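Jacalin-type lectin domain-containing protein (Musa acuminata, PDB 7KMU) probably binds mannose-containing glycans as a mannose-specific jacalin-related lectin with mitogenic and antiviral activity. Local coordinates at residues M20-R25 with G136-P141; G34-A39 with L86-K91; H63-E68 with L94-R99; E77-D82 with G109-I114. One frame throughout, in Å; residues are numbered along the deposited sequence.

Contact 1 (M20-R25 with G136-P141); sequences MGPAYR and GVYLMP
CH-pi contact and peptide packing carry the first half of this contact: P22 and the G21-P22 peptide lie over one face of the Y138 ring. P22 CD sits 4.0 Å from the ring centroid, 26° off its normal, a CH-pi contact, and P22 N stands 3.7 Å above the ring plane, over its centre. G21 C covers the same face nearer the rim, while G21 CA comes to 3.5 Å from Y138 OH. With Y138 CG anti to the carbonyl carbon (chi1 -79°), the ring rises from strand 132-140 to meet the loop 20-25. The methyl of the extended M140 chain makes up the rest: CE lies 3.7 Å from P22 CB and 3.8 Å from the backbone oxygen A23 O. Hydrogen bonds take no part between the two segments; those nearby run to other residues, R46 NH1 binding the carbonyl oxygens of M20 and P22. The loop leads from strand 16-19 to strand 25-33, from one sheet of the jacalin-type fold to the next. Its direct contact with strand 132-140 is thus dispersion and CH-pi, with D19 OD1 bridging G21 N and the Y138 hydroxyl by hydrogen bonds.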
loop_
_atom_site.group_PDB
_atom_site.type_symbol
_atom_site.label_atom_id
_atom_site.label_comp_id
_atom_site.label_asym_id
_atom_site.label_seq_id
_atom_site.Cartn_x
_atom_site.Cartn_y
_atom_site.Cartn_z
ATOM N N MET B 20 9.440 -14.695 -2.251
ATOM C CA MET B 20 9.663 -15.111 -3.633
ATOM C C MET B 20 10.788 -14.289 -4.278
ATOM O O MET B 20 11.422 -14.743 -5.241
ATOM C CB MET B 20 8.340 -14.806 -4.373
ATOM C CG MET B 20 8.208 -15.362 -5.719
ATOM S SD MET B 20 6.922 -14.387 -6.556
ATOM C CE MET B 20 7.917 -13.711 -7.851
ATOM N N GLY B 21 10.983 -13.068 -3.778
ATOM C CA GLY B 21 11.874 -12.092 -4.380
ATOM C C GLY B 21 11.199 -11.426 -5.577
ATOM O O GLY B 21 10.097 -11.811 -5.983
ATOM N N PRO B 22 11.838 -10.408 -6.183
ATOM C CA PRO B 22 11.248 -9.773 -7.367
ATOM C C PRO B 22 11.521 -10.628 -8.608
ATOM O O PRO B 22 12.557 -11.289 -8.684
ATOM C CB PRO B 22 11.989 -8.436 -7.446
ATOM C CG PRO B 22 13.319 -8.705 -6.839
ATOM C CD PRO B 22 13.146 -9.821 -5.833
ATOM N N ALA B 23 10.630 -10.599 -9.577
ATOM C CA ALA B 23 10.856 -11.397 -10.769
ATOM C C ALA B 23 10.922 -10.518 -11.982
ATOM O O ALA B 23 10.321 -9.438 -12.007
ATOM C CB ALA B 23 9.731 -12.390 -10.929
ATOM N N TYR B 24 11.605 -11.006 -13.037
ATOM C CA TYR B 24 11.630 -10.295 -14.306
ATOM C C TYR B 24 10.219 -10.340 -14.917
ATOM O O TYR B 24 9.736 -9.338 -15.456
ATOM C CB TYR B 24 12.644 -10.954 -15.257
ATOM C CG TYR B 24 12.834 -10.167 -16.533
ATOM C CD1 TYR B 24 13.636 -9.031 -16.561
ATOM C CD2 TYR B 24 12.197 -10.549 -17.711
ATOM C CE1 TYR B 24 13.794 -8.285 -17.728
ATOM C CE2 TYR B 24 12.346 -9.809 -18.886
ATOM C CZ TYR B 24 13.154 -8.682 -18.889
ATOM O OH TYR B 24 13.333 -7.951 -20.041
ATOM N N ARG B 25 9.558 -11.515 -14.799
ATOM C CA ARG B 25 8.212 -11.727 -15.314
ATOM C C ARG B 25 7.446 -12.707 -14.424
ATOM O O ARG B 25 7.984 -13.748 -14.037
ATOM C CB ARG B 25 8.301 -12.281 -16.744
ATOM C CG ARG B 25 7.014 -12.195 -17.569
ATOM C CD ARG B 25 7.241 -12.703 -18.985
ATOM N NE ARG B 25 7.515 -14.140 -18.993
ATOM C CZ ARG B 25 8.717 -14.689 -19.140
ATOM N NH1 ARG B 25 8.859 -16.003 -19.084
ATOM N NH2 ARG B 25 9.787 -13.924 -19.336
ATOM N N GLY B 136 2.588 -9.447 1.113
ATOM C CA GLY B 136 3.202 -8.197 0.695
ATOM C C GLY B 136 3.658 -8.331 -0.736
ATOM O O GLY B 136 3.668 -9.441 -1.298
ATOM N N VAL B 137 4.035 -7.195 -1.347
ATOM C CA VAL B 137 4.467 -7.195 -2.739
ATOM C C VAL B 137 5.747 -6.432 -2.996
ATOM O O VAL B 137 6.058 -5.480 -2.280
ATOM C CB VAL B 137 3.350 -6.682 -3.694
ATOM C CG1 VAL B 137 2.178 -7.669 -3.768
ATOM C CG2 VAL B 137 2.864 -5.283 -3.313
ATOM N N TYR B 138 6.464 -6.837 -4.057
ATOM C CA TYR B 138 7.594 -6.094 -4.597
ATOM C C TYR B 138 7.032 -5.157 -5.663
ATOM O O TYR B 138 6.110 -5.535 -6.403
ATOM C CB TYR B 138 8.574 -7.042 -5.294
ATOM C CG TYR B 138 9.458 -7.787 -4.328
ATOM C CD1 TYR B 138 9.010 -8.937 -3.686
ATOM C CD2 TYR B 138 10.737 -7.328 -4.030
ATOM C CE1 TYR B 138 9.827 -9.638 -2.805
ATOM C CE2 TYR B 138 11.566 -8.020 -3.152
ATOM C CZ TYR B 138 11.106 -9.169 -2.533
ATOM O OH TYR B 138 11.938 -9.824 -1.663
ATOM N N LEU B 139 7.613 -3.957 -5.773
ATOM C CA LEU B 139 7.197 -2.974 -6.773
ATOM C C LEU B 139 8.361 -2.621 -7.671
ATOM O O LEU B 139 9.501 -2.592 -7.218
ATOM C CB LEU B 139 6.636 -1.695 -6.129
ATOM C CG LEU B 139 5.431 -1.915 -5.218
ATOM C CD1 LEU B 139 5.034 -0.637 -4.546
ATOM C CD2 LEU B 139 4.229 -2.453 -5.992
ATOM N N MET B 140 8.065 -2.351 -8.946
ATOM C CA MET B 140 9.052 -1.937 -9.948
ATOM C C MET B 140 8.407 -0.911 -10.850
ATOM O O MET B 140 7.188 -0.939 -11.010
ATOM C CB MET B 140 9.432 -3.126 -10.836
ATOM C CG MET B 140 10.275 -4.093 -10.168
ATOM S SD MET B 140 10.779 -5.303 -11.378
ATOM C CE MET B 140 11.613 -6.275 -10.366
ATOM N N PRO B 141 9.171 -0.018 -11.514
ATOM C CA PRO B 141 8.525 0.863 -12.495
ATOM C C PRO B 141 8.198 0.085 -13.770
ATOM O O PRO B 141 8.646 -1.055 -13.949
ATOM C CB PRO B 141 9.574 1.957 -12.751
ATOM C CG PRO B 141 10.860 1.396 -12.304
ATOM C CD PRO B 141 10.638 0.152 -11.503
#

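Contact 2 (G34-A39 with L86-K91); sequences GDIIDA and LTIIGK
A single hydrogen bond joins I37 to I89 where two strands of different sheets meet nearly at right angles: the directions of strands 37-39 and 86-91 differ by 100°, so no ladder of bonds can follow. I37 N donates to I89 O at 3.0 Å, with 162° at the hydrogen and the donor moderately tilted from the carbonyl plane. Next to it the backbones come very close, I36 and G90 having their CA atoms 4.0 Å apart. I36 CA points its hydrogen at G90 O, 3.6 Å away, as a CA-H...O contact. I36 CG2 packs 3.8 Å from G90 CA.

Isoleucines flank the bond. I36 CG1 lies between its own backbone N and carbonyl carbon (chi1 51°), and from there meets I88 CD1 at 3.6 Å; the two side chains cross at about a right angle, with I88 CD1 set among CB, CG1, CG2 and CD1 of I36. I37 CG1 instead touches I89 CG2 at 3.8 Å, these side chains crossing obliquely. F131 packs on both I36 and I88, and I132 on both I37 and I89, so a third part of the chain closes the cluster. At its margin D35 OD2 bonds Y83 OH, and K91 NZ forms a salt bridge with E108. The chemistry is that of a buried junction between two sheets of the fold: one directional backbone bond flanked by branched hydrocarbon, so that most of the buried contact between the sheets rests on dispersion.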
loop_
_atom_site.group_PDB
_atom_site.type_symbol
_atom_site.label_atom_id
_atom_site.label_comp_id
_atom_site.label_asym_id
_atom_site.label_seq_id
_atom_site.Cartn_x
_atom_site.Cartn_y
_atom_site.Cartn_z
ATOM N N GLY B 34 -11.258 -20.917 0.148
ATOM C CA GLY B 34 -12.573 -21.405 0.562
ATOM C C GLY B 34 -13.180 -20.292 1.380
ATOM O O GLY B 34 -13.435 -19.201 0.852
ATOM N N ASP B 35 -13.299 -20.501 2.693
ATOM C CA ASP B 35 -13.711 -19.430 3.603
ATOM C C ASP B 35 -12.624 -18.331 3.567
ATOM O O ASP B 35 -12.931 -17.149 3.669
ATOM C CB ASP B 35 -13.770 -19.937 5.055
ATOM C CG ASP B 35 -14.927 -20.845 5.424
ATOM O OD1 ASP B 35 -15.940 -20.841 4.699
ATOM O OD2 ASP B 35 -14.821 -21.545 6.456
ATOM N N ILE B 36 -11.341 -18.750 3.501
ATOM C CA ILE B 36 -10.205 -17.835 3.571
ATOM C C ILE B 36 -9.177 -18.159 2.478
ATOM O O ILE B 36 -9.454 -19.008 1.621
ATOM C CB ILE B 36 -9.595 -17.861 5.022
ATOM C CG1 ILE B 36 -9.297 -19.307 5.511
ATOM C CG2 ILE B 36 -10.547 -17.186 6.022
ATOM C CD1 ILE B 36 -8.073 -20.018 4.840
ATOM N N ILE B 37 -7.996 -17.495 2.498
ATOM C CA ILE B 37 -6.944 -17.765 1.519
ATOM C C ILE B 37 -6.013 -18.855 2.052
ATOM O O ILE B 37 -5.231 -18.614 2.974
ATOM C CB ILE B 37 -6.177 -16.474 1.132
ATOM C CG1 ILE B 37 -7.145 -15.363 0.646
ATOM C CG2 ILE B 37 -5.120 -16.794 0.077
ATOM C CD1 ILE B 37 -8.090 -15.779 -0.577
ATOM N N ASP B 38 -6.135 -20.057 1.494
ATOM C CA ASP B 38 -5.332 -21.200 1.917
ATOM C C ASP B 38 -3.917 -21.148 1.377
ATOM O O ASP B 38 -2.976 -21.515 2.087
ATOM C CB ASP B 38 -5.978 -22.491 1.408
ATOM C CG ASP B 38 -7.303 -22.767 2.076
ATOM O OD1 ASP B 38 -8.339 -22.272 1.568
ATOM O OD2 ASP B 38 -7.303 -23.445 3.120
ATOM N N ALA B 39 -3.764 -20.741 0.113
ATOM C CA ALA B 39 -2.459 -20.775 -0.521
ATOM C C ALA B 39 -2.347 -19.868 -1.721
ATOM O O ALA B 39 -3.347 -19.512 -2.363
ATOM C CB ALA B 39 -2.148 -22.216 -0.947
ATOM N N LEU B 86 -7.274 -17.028 14.695
ATOM C CA LEU B 86 -6.065 -16.694 13.928
ATOM C C LEU B 86 -6.337 -15.388 13.187
ATOM O O LEU B 86 -7.489 -15.127 12.840
ATOM C CB LEU B 86 -5.749 -17.766 12.855
ATOM C CG LEU B 86 -5.398 -19.180 13.324
ATOM C CD1 LEU B 86 -5.249 -20.099 12.140
ATOM C CD2 LEU B 86 -4.132 -19.193 14.151
ATOM N N THR B 87 -5.299 -14.598 12.903
ATOM C CA THR B 87 -5.429 -13.371 12.110
ATOM C C THR B 87 -4.725 -13.688 10.786
ATOM O O THR B 87 -3.506 -13.855 10.768
ATOM C CB THR B 87 -4.797 -12.164 12.836
ATOM O OG1 THR B 87 -5.448 -11.977 14.099
ATOM C CG2 THR B 87 -4.907 -10.873 12.036
ATOM N N ILE B 88 -5.488 -13.826 9.697
ATOM C CA ILE B 88 -4.940 -14.259 8.400
ATOM C C ILE B 88 -5.580 -13.462 7.245
ATOM O O ILE B 88 -6.423 -12.593 7.476
ATOM C CB ILE B 88 -5.181 -15.799 8.215
ATOM C CG1 ILE B 88 -6.686 -16.133 8.132
ATOM C CG2 ILE B 88 -4.487 -16.652 9.321
ATOM C CD1 ILE B 88 -6.990 -17.580 7.723
ATOM N N ILE B 89 -5.215 -13.798 6.001
ATOM C CA ILE B 89 -5.830 -13.175 4.818
ATOM C C ILE B 89 -7.107 -13.973 4.493
ATOM O O ILE B 89 -7.052 -15.188 4.246
ATOM C CB ILE B 89 -4.837 -13.131 3.628
ATOM C CG1 ILE B 89 -3.501 -12.443 4.010
ATOM C CG2 ILE B 89 -5.492 -12.457 2.386
ATOM C CD1 ILE B 89 -3.657 -10.983 4.597
ATOM N N GLY B 90 -8.250 -13.280 4.514
ATOM C CA GLY B 90 -9.541 -13.915 4.283
ATOM C C GLY B 90 -10.096 -13.725 2.887
ATOM O O GLY B 90 -10.928 -14.525 2.448
ATOM N N LYS B 91 -9.657 -12.649 2.187
ATOM C CA LYS B 91 -10.091 -12.334 0.825
ATOM C C LYS B 91 -8.921 -11.727 0.088
ATOM O O LYS B 91 -8.131 -10.997 0.690
ATOM C CB LYS B 91 -11.248 -11.329 0.826
ATOM C CG LYS B 91 -12.600 -11.981 0.961
ATOM C CD LYS B 91 -13.727 -11.008 0.629
ATOM C CE LYS B 91 -15.029 -11.723 0.781
ATOM N NZ LYS B 91 -16.180 -10.864 0.416
#

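Contact 3 (H63-E68 with L94-R99); sequences HEIAFE and LTTNRR. With EDO (1,2-ethanediol), chain F.
The R99 chain bends at chi3 (-80°), which sets NE, and its end meets I65 tip to tip. I65 CG1, anti to the backbone N (chi1 -178°), lies over one face of the guanidinium, 3.4 Å from R99 NH2. E68 OE2 lies over the opposite face at 4.1 Å from R99 NE, a proximity of opposite charges with no N-H pointing at the oxygen. Within the guanidinium plane, R99 NH2 donates to A66 O at 2.8 Å, approaching from above the carbonyl plane. A water accepts from both A66 N and R99 NH1, a second link between the same two residues. The other E68 oxygen, OE1, uses its anti lone pair for a salt bridge to R98 NH1 at 3.2 Å. Deeper in, T96 CG2 meets F67 CE2 at 3.5 Å. T96 OG1 accepts from R98 N and R99 N, an ST turn and ST motif. E71 OE1 forms a salt bridge with R99 NH2, E71 OE2 hydrogen-bonds T96 OG1, and D69 O binds R98 NH1. The contact bridges the end of strand 61-66, outermost in its sheet, and the turn from strand 86-96 to strand 100-104 in another sheet; V29 of strand 25-33 packs on I65 and F67, and F101 on I65.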
loop_
_atom_site.group_PDB
_atom_site.type_symbol
_atom_site.label_atom_id
_atom_site.label_comp_id
_atom_site.label_asym_id
_atom_site.label_seq_id
_atom_site.Cartn_x
_atom_site.Cartn_y
_atom_site.Cartn_z
ATOM N N HIS B 63 -7.874 -21.477 -8.346
ATOM C CA HIS B 63 -8.172 -20.601 -9.475
ATOM C C HIS B 63 -6.844 -20.097 -9.970
ATOM O O HIS B 63 -5.934 -19.856 -9.173
ATOM C CB HIS B 63 -9.107 -19.435 -9.134
ATOM C CG HIS B 63 -10.532 -19.841 -8.926
ATOM N ND1 HIS B 63 -11.037 -20.047 -7.658
ATOM C CD2 HIS B 63 -11.527 -20.018 -9.828
ATOM C CE1 HIS B 63 -12.308 -20.371 -7.823
ATOM N NE2 HIS B 63 -12.649 -20.371 -9.111
ATOM N N GLU B 64 -6.711 -19.975 -11.276
ATOM C CA GLU B 64 -5.434 -19.596 -11.861
ATOM C C GLU B 64 -5.542 -18.574 -12.971
ATOM O O GLU B 64 -6.529 -18.554 -13.715
ATOM C CB GLU B 64 -4.772 -20.897 -12.372
ATOM C CG GLU B 64 -3.367 -20.807 -12.935
ATOM C CD GLU B 64 -2.858 -22.128 -13.486
ATOM O OE1 GLU B 64 -3.206 -23.191 -12.920
ATOM O OE2 GLU B 64 -2.095 -22.097 -14.479
ATOM N N ILE B 65 -4.501 -17.738 -13.095
ATOM C CA ILE B 65 -4.355 -16.753 -14.151
ATOM C C ILE B 65 -3.013 -16.987 -14.833
ATOM O O ILE B 65 -1.998 -17.100 -14.139
ATOM C CB ILE B 65 -4.495 -15.281 -13.646
ATOM C CG1 ILE B 65 -4.371 -14.288 -14.832
ATOM C CG2 ILE B 65 -3.467 -14.952 -12.499
ATOM C CD1 ILE B 65 -4.638 -12.857 -14.492
ATOM N N ALA B 66 -3.003 -17.091 -16.173
ATOM C CA ALA B 66 -1.760 -17.183 -16.942
ATOM C C ALA B 66 -1.626 -15.823 -17.628
ATOM O O ALA B 66 -2.506 -15.424 -18.395
ATOM C CB ALA B 66 -1.832 -18.309 -17.970
ATOM N N PHE B 67 -0.573 -15.073 -17.302
ATOM C CA PHE B 67 -0.376 -13.732 -17.836
ATOM C C PHE B 67 -0.126 -13.696 -19.328
ATOM O O PHE B 67 0.648 -14.493 -19.847
ATOM C CB PHE B 67 0.741 -12.987 -17.074
ATOM C CG PHE B 67 0.307 -12.643 -15.669
ATOM C CD1 PHE B 67 0.472 -13.550 -14.631
ATOM C CD2 PHE B 67 -0.336 -11.444 -15.399
ATOM C CE1 PHE B 67 0.017 -13.256 -13.343
ATOM C CE2 PHE B 67 -0.777 -11.147 -14.111
ATOM C CZ PHE B 67 -0.610 -12.059 -13.093
ATOM N N GLU B 68 -0.787 -12.753 -20.000
ATOM C CA GLU B 68 -0.641 -12.536 -21.432
ATOM C C GLU B 68 0.611 -11.699 -21.671
ATOM O O GLU B 68 1.104 -11.048 -20.746
ATOM C CB GLU B 68 -1.863 -11.775 -21.968
ATOM C CG GLU B 68 -3.177 -12.533 -21.855
ATOM C CD GLU B 68 -4.424 -11.740 -22.201
ATOM O OE1 GLU B 68 -4.306 -10.541 -22.550
ATOM O OE2 GLU B 68 -5.527 -12.323 -22.115
ATOM N N LEU B 94 -6.260 -9.809 -7.318
ATOM C CA LEU B 94 -5.152 -9.217 -8.073
ATOM C C LEU B 94 -5.764 -8.621 -9.320
ATOM O O LEU B 94 -6.556 -9.303 -9.990
ATOM C CB LEU B 94 -4.045 -10.214 -8.463
ATOM C CG LEU B 94 -3.329 -10.923 -7.316
ATOM C CD1 LEU B 94 -2.331 -11.940 -7.852
ATOM C CD2 LEU B 94 -2.594 -9.920 -6.411
ATOM N N THR B 95 -5.426 -7.363 -9.637
ATOM C CA THR B 95 -5.954 -6.733 -10.842
ATOM C C THR B 95 -4.803 -6.415 -11.763
ATOM O O THR B 95 -3.769 -5.912 -11.313
ATOM C CB THR B 95 -6.767 -5.475 -10.512
ATOM O OG1 THR B 95 -7.786 -5.794 -9.551
ATOM C CG2 THR B 95 -7.418 -4.854 -11.763
ATOM N N THR B 96 -4.941 -6.776 -13.039
ATOM C CA THR B 96 -3.924 -6.469 -14.037
ATOM C C THR B 96 -4.399 -5.289 -14.876
ATOM O O THR B 96 -5.495 -4.773 -14.665
ATOM C CB THR B 96 -3.622 -7.698 -14.912
ATOM O OG1 THR B 96 -4.656 -7.837 -15.905
ATOM C CG2 THR B 96 -3.473 -8.970 -14.111
ATOM N N ASN B 97 -3.593 -4.900 -15.875
ATOM C CA ASN B 97 -3.983 -3.837 -16.801
ATOM C C ASN B 97 -5.117 -4.314 -17.727
ATOM O O ASN B 97 -5.700 -3.494 -18.442
ATOM C CB ASN B 97 -2.770 -3.359 -17.622
ATOM C CG ASN B 97 -2.029 -4.435 -18.379
ATOM O OD1 ASN B 97 -1.847 -5.564 -17.920
ATOM N ND2 ASN B 97 -1.546 -4.095 -19.573
ATOM N N ARG B 98 -5.445 -5.623 -17.699
ATOM C CA ARG B 98 -6.491 -6.170 -18.571
ATOM C C ARG B 98 -7.636 -6.896 -17.870
ATOM O O ARG B 98 -8.755 -6.922 -18.405
ATOM C CB ARG B 98 -5.869 -7.103 -19.617
ATOM C CG ARG B 98 -4.992 -6.350 -20.607
ATOM C CD ARG B 98 -4.216 -7.271 -21.502
ATOM N NE ARG B 98 -3.186 -6.524 -22.222
ATOM C CZ ARG B 98 -2.156 -7.081 -22.846
ATOM N NH1 ARG B 98 -2.008 -8.401 -22.850
ATOM N NH2 ARG B 98 -1.262 -6.326 -23.464
ATOM N N ARG B 99 -7.364 -7.536 -16.719
ATOM C CA ARG B 99 -8.341 -8.402 -16.077
ATOM C C ARG B 99 -8.336 -8.295 -14.559
ATOM O O ARG B 99 -7.338 -7.877 -13.970
ATOM C CB ARG B 99 -7.987 -9.873 -16.414
ATOM C CG ARG B 99 -8.016 -10.219 -17.906
ATOM C CD ARG B 99 -7.697 -11.667 -18.146
ATOM N NE ARG B 99 -6.262 -11.968 -18.103
ATOM C CZ ARG B 99 -5.778 -13.203 -18.168
ATOM N NH1 ARG B 99 -6.599 -14.246 -18.202
ATOM N NH2 ARG B 99 -4.470 -13.412 -18.140
HETATM C C1 EDO F . 1.106 -20.778 -10.720
HETATM O O1 EDO F . 2.051 -21.775 -10.457
HETATM C C2 EDO F . -0.065 -21.423 -11.485
HETATM O O2 EDO F . 0.343 -21.828 -12.788
HETATM O O HOH W 1 -5.414 -16.874 -17.884
#

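Contact 4 (E77-D82 with G109-I114); sequences EGHVVD and GTPFSI
The F112 ring lies with one face over G78, whose CA is 4.0 Å from the ring centroid in a CH-pi contact, and whose N stands over the ring centre. I114 CD1 is at its edge, in plane. V80 CG2 approaches the ring obliquely, 3.9 Å from F112 CD1. F112 CG lies between its backbone N and carbonyl carbon (chi1 60°). The H79 imidazole carries P111 CB over one face, 4.2 Å from the centroid, and G109 C at its edge, in plane; its ND1 accepts from G109 N at 2.9 Å, nearly straight (172°) but with the donor tilted from the ring plane. Between the two rings, which lie on opposite faces, runs an antiparallel ladder. G78 and F112 form one hydrogen-bonded pair, V80 and T110 the other, and H79-P111 and E77-S113 are the non-hydrogen-bonded pairs. H79, P111, E77 and S113 share one face, V80, T110 and F112 the other. Strand 110-116 is outermost in its sheet within the chain, and strand 73-83 separates it from strand 86-96, whose I89 and L92 pack on F112; W10 of strand 5-11 stacks on that ring. S113 OG bonds W10 NE1 of the second subunit, and P111 packs on P111 of that subunit.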
loop_
_atom_site.group_PDB
_atom_site.type_symbol
_atom_site.label_atom_id
_atom_site.label_comp_id
_atom_site.label_asym_id
_atom_site.label_seq_id
_atom_site.Cartn_x
_atom_site.Cartn_y
_atom_site.Cartn_z
ATOM N N GLU B 77 -5.740 -6.252 -3.505
ATOM C CA GLU B 77 -6.630 -5.849 -2.435
ATOM C C GLU B 77 -7.192 -7.038 -1.738
ATOM O O GLU B 77 -7.279 -8.119 -2.317
ATOM C CB GLU B 77 -7.730 -4.895 -2.904
ATOM C CG GLU B 77 -8.703 -5.480 -3.894
ATOM C CD GLU B 77 -9.466 -4.395 -4.625
ATOM O OE1 GLU B 77 -9.282 -4.273 -5.855
ATOM O OE2 GLU B 77 -10.226 -3.651 -3.965
ATOM N N GLY B 78 -7.561 -6.850 -0.493
ATOM C CA GLY B 78 -8.110 -7.957 0.268
ATOM C C GLY B 78 -8.530 -7.577 1.659
ATOM O O GLY B 78 -8.676 -6.390 1.968
ATOM N N HIS B 79 -8.719 -8.607 2.511
ATOM C CA HIS B 79 -9.131 -8.430 3.896
ATOM C C HIS B 79 -8.259 -9.211 4.845
ATOM O O HIS B 79 -7.951 -10.380 4.576
ATOM C CB HIS B 79 -10.587 -8.892 4.096
ATOM C CG HIS B 79 -11.593 -7.892 3.636
ATOM N ND1 HIS B 79 -12.291 -7.107 4.543
ATOM C CD2 HIS B 79 -11.971 -7.562 2.380
ATOM C CE1 HIS B 79 -13.087 -6.340 3.808
ATOM N NE2 HIS B 79 -12.924 -6.570 2.503
ATOM N N VAL B 80 -7.892 -8.582 5.974
ATOM C CA VAL B 80 -7.216 -9.238 7.104
ATOM C C VAL B 80 -8.380 -9.623 8.014
ATOM O O VAL B 80 -9.205 -8.765 8.352
ATOM C CB VAL B 80 -6.192 -8.351 7.822
ATOM C CG1 VAL B 80 -5.617 -9.082 9.037
ATOM C CG2 VAL B 80 -5.079 -7.933 6.863
ATOM N N VAL B 81 -8.480 -10.902 8.386
ATOM C CA VAL B 81 -9.637 -11.396 9.121
ATOM C C VAL B 81 -9.302 -12.238 10.317
ATOM O O VAL B 81 -8.182 -12.756 10.438
ATOM C CB VAL B 81 -10.562 -12.232 8.174
ATOM C CG1 VAL B 81 -10.832 -11.499 6.865
ATOM C CG2 VAL B 81 -9.997 -13.636 7.898
ATOM N N ASP B 82 -10.317 -12.420 11.183
ATOM C CA ASP B 82 -10.213 -13.314 12.328
ATOM C C ASP B 82 -10.844 -14.632 11.873
ATOM O O ASP B 82 -12.004 -14.643 11.446
ATOM C CB ASP B 82 -10.950 -12.749 13.553
ATOM C CG ASP B 82 -10.772 -13.613 14.785
ATOM O OD1 ASP B 82 -11.502 -14.619 14.915
ATOM O OD2 ASP B 82 -9.892 -13.292 15.610
ATOM N N GLY B 109 -12.948 -8.367 7.122
ATOM C CA GLY B 109 -12.426 -7.829 8.370
ATOM C C GLY B 109 -11.882 -6.442 8.154
ATOM O O GLY B 109 -12.661 -5.498 7.959
ATOM N N THR B 110 -10.544 -6.311 8.140
ATOM C CA THR B 110 -9.901 -5.021 7.919
ATOM C C THR B 110 -9.397 -4.988 6.478
ATOM O O THR B 110 -8.508 -5.765 6.141
ATOM C CB THR B 110 -8.766 -4.774 8.926
ATOM O OG1 THR B 110 -9.293 -4.913 10.250
ATOM C CG2 THR B 110 -8.158 -3.385 8.788
ATOM N N PRO B 111 -9.975 -4.156 5.595
ATOM C CA PRO B 111 -9.500 -4.143 4.210
ATOM C C PRO B 111 -8.135 -3.509 4.038
ATOM O O PRO B 111 -7.714 -2.672 4.835
ATOM C CB PRO B 111 -10.562 -3.326 3.475
ATOM C CG PRO B 111 -11.087 -2.399 4.513
ATOM C CD PRO B 111 -11.081 -3.194 5.800
ATOM N N PHE B 112 -7.443 -3.938 2.983
ATOM C CA PHE B 112 -6.180 -3.361 2.542
ATOM C C PHE B 112 -6.243 -3.255 1.023
ATOM O O PHE B 112 -6.930 -4.054 0.356
ATOM C CB PHE B 112 -4.947 -4.158 2.991
ATOM C CG PHE B 112 -4.853 -5.592 2.517
ATOM C CD1 PHE B 112 -5.439 -6.618 3.244
ATOM C CD2 PHE B 112 -4.144 -5.918 1.359
ATOM C CE1 PHE B 112 -5.347 -7.946 2.810
ATOM C CE2 PHE B 112 -4.063 -7.243 0.916
ATOM C CZ PHE B 112 -4.664 -8.250 1.649
ATOM N N SER B 113 -5.539 -2.266 0.466
ATOM C CA SER B 113 -5.531 -2.055 -0.970
ATOM C C SER B 113 -4.257 -1.374 -1.393
ATOM O O SER B 113 -3.800 -0.424 -0.729
ATOM C CB SER B 113 -6.742 -1.239 -1.411
ATOM O OG SER B 113 -6.771 0.033 -0.775
ATOM N N ILE B 114 -3.667 -1.872 -2.497
ATOM C CA ILE B 114 -2.427 -1.347 -3.066
ATOM C C ILE B 114 -2.673 -0.979 -4.519
ATOM O O ILE B 114 -2.362 -1.769 -5.408
ATOM C CB ILE B 114 -1.227 -2.327 -2.912
ATOM C CG1 ILE B 114 -1.054 -2.772 -1.471
ATOM C CG2 ILE B 114 0.090 -1.715 -3.453
ATOM C CD1 ILE B 114 -2.069 -3.913 -0.965
#

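In the fold
Contacts 2 and 3 join two of the three sheets of the jacalin-type fold; contact 1 sets the loop between strands 16-19 and 25-33 against strand 132-140; contact 4 lies within one sheet. Contact 1 closes the longest loop of the four, and the others nest inside it, while contacts 2, 3 and 4 cross one another in sequence. Contacts 2 and 3 use opposite parts of strand 86-96, their centres about 20 Å apart. Contact 4 has its centre about 10 Å from that of contact 2 and touches it through I88 O to V81 N. Contacts 1 and 2 lie about 22 Å apart on opposite sides of the chain's centre. Strands 132-140 and 110-116, used by contacts 1 and 4, also meet the second subunit.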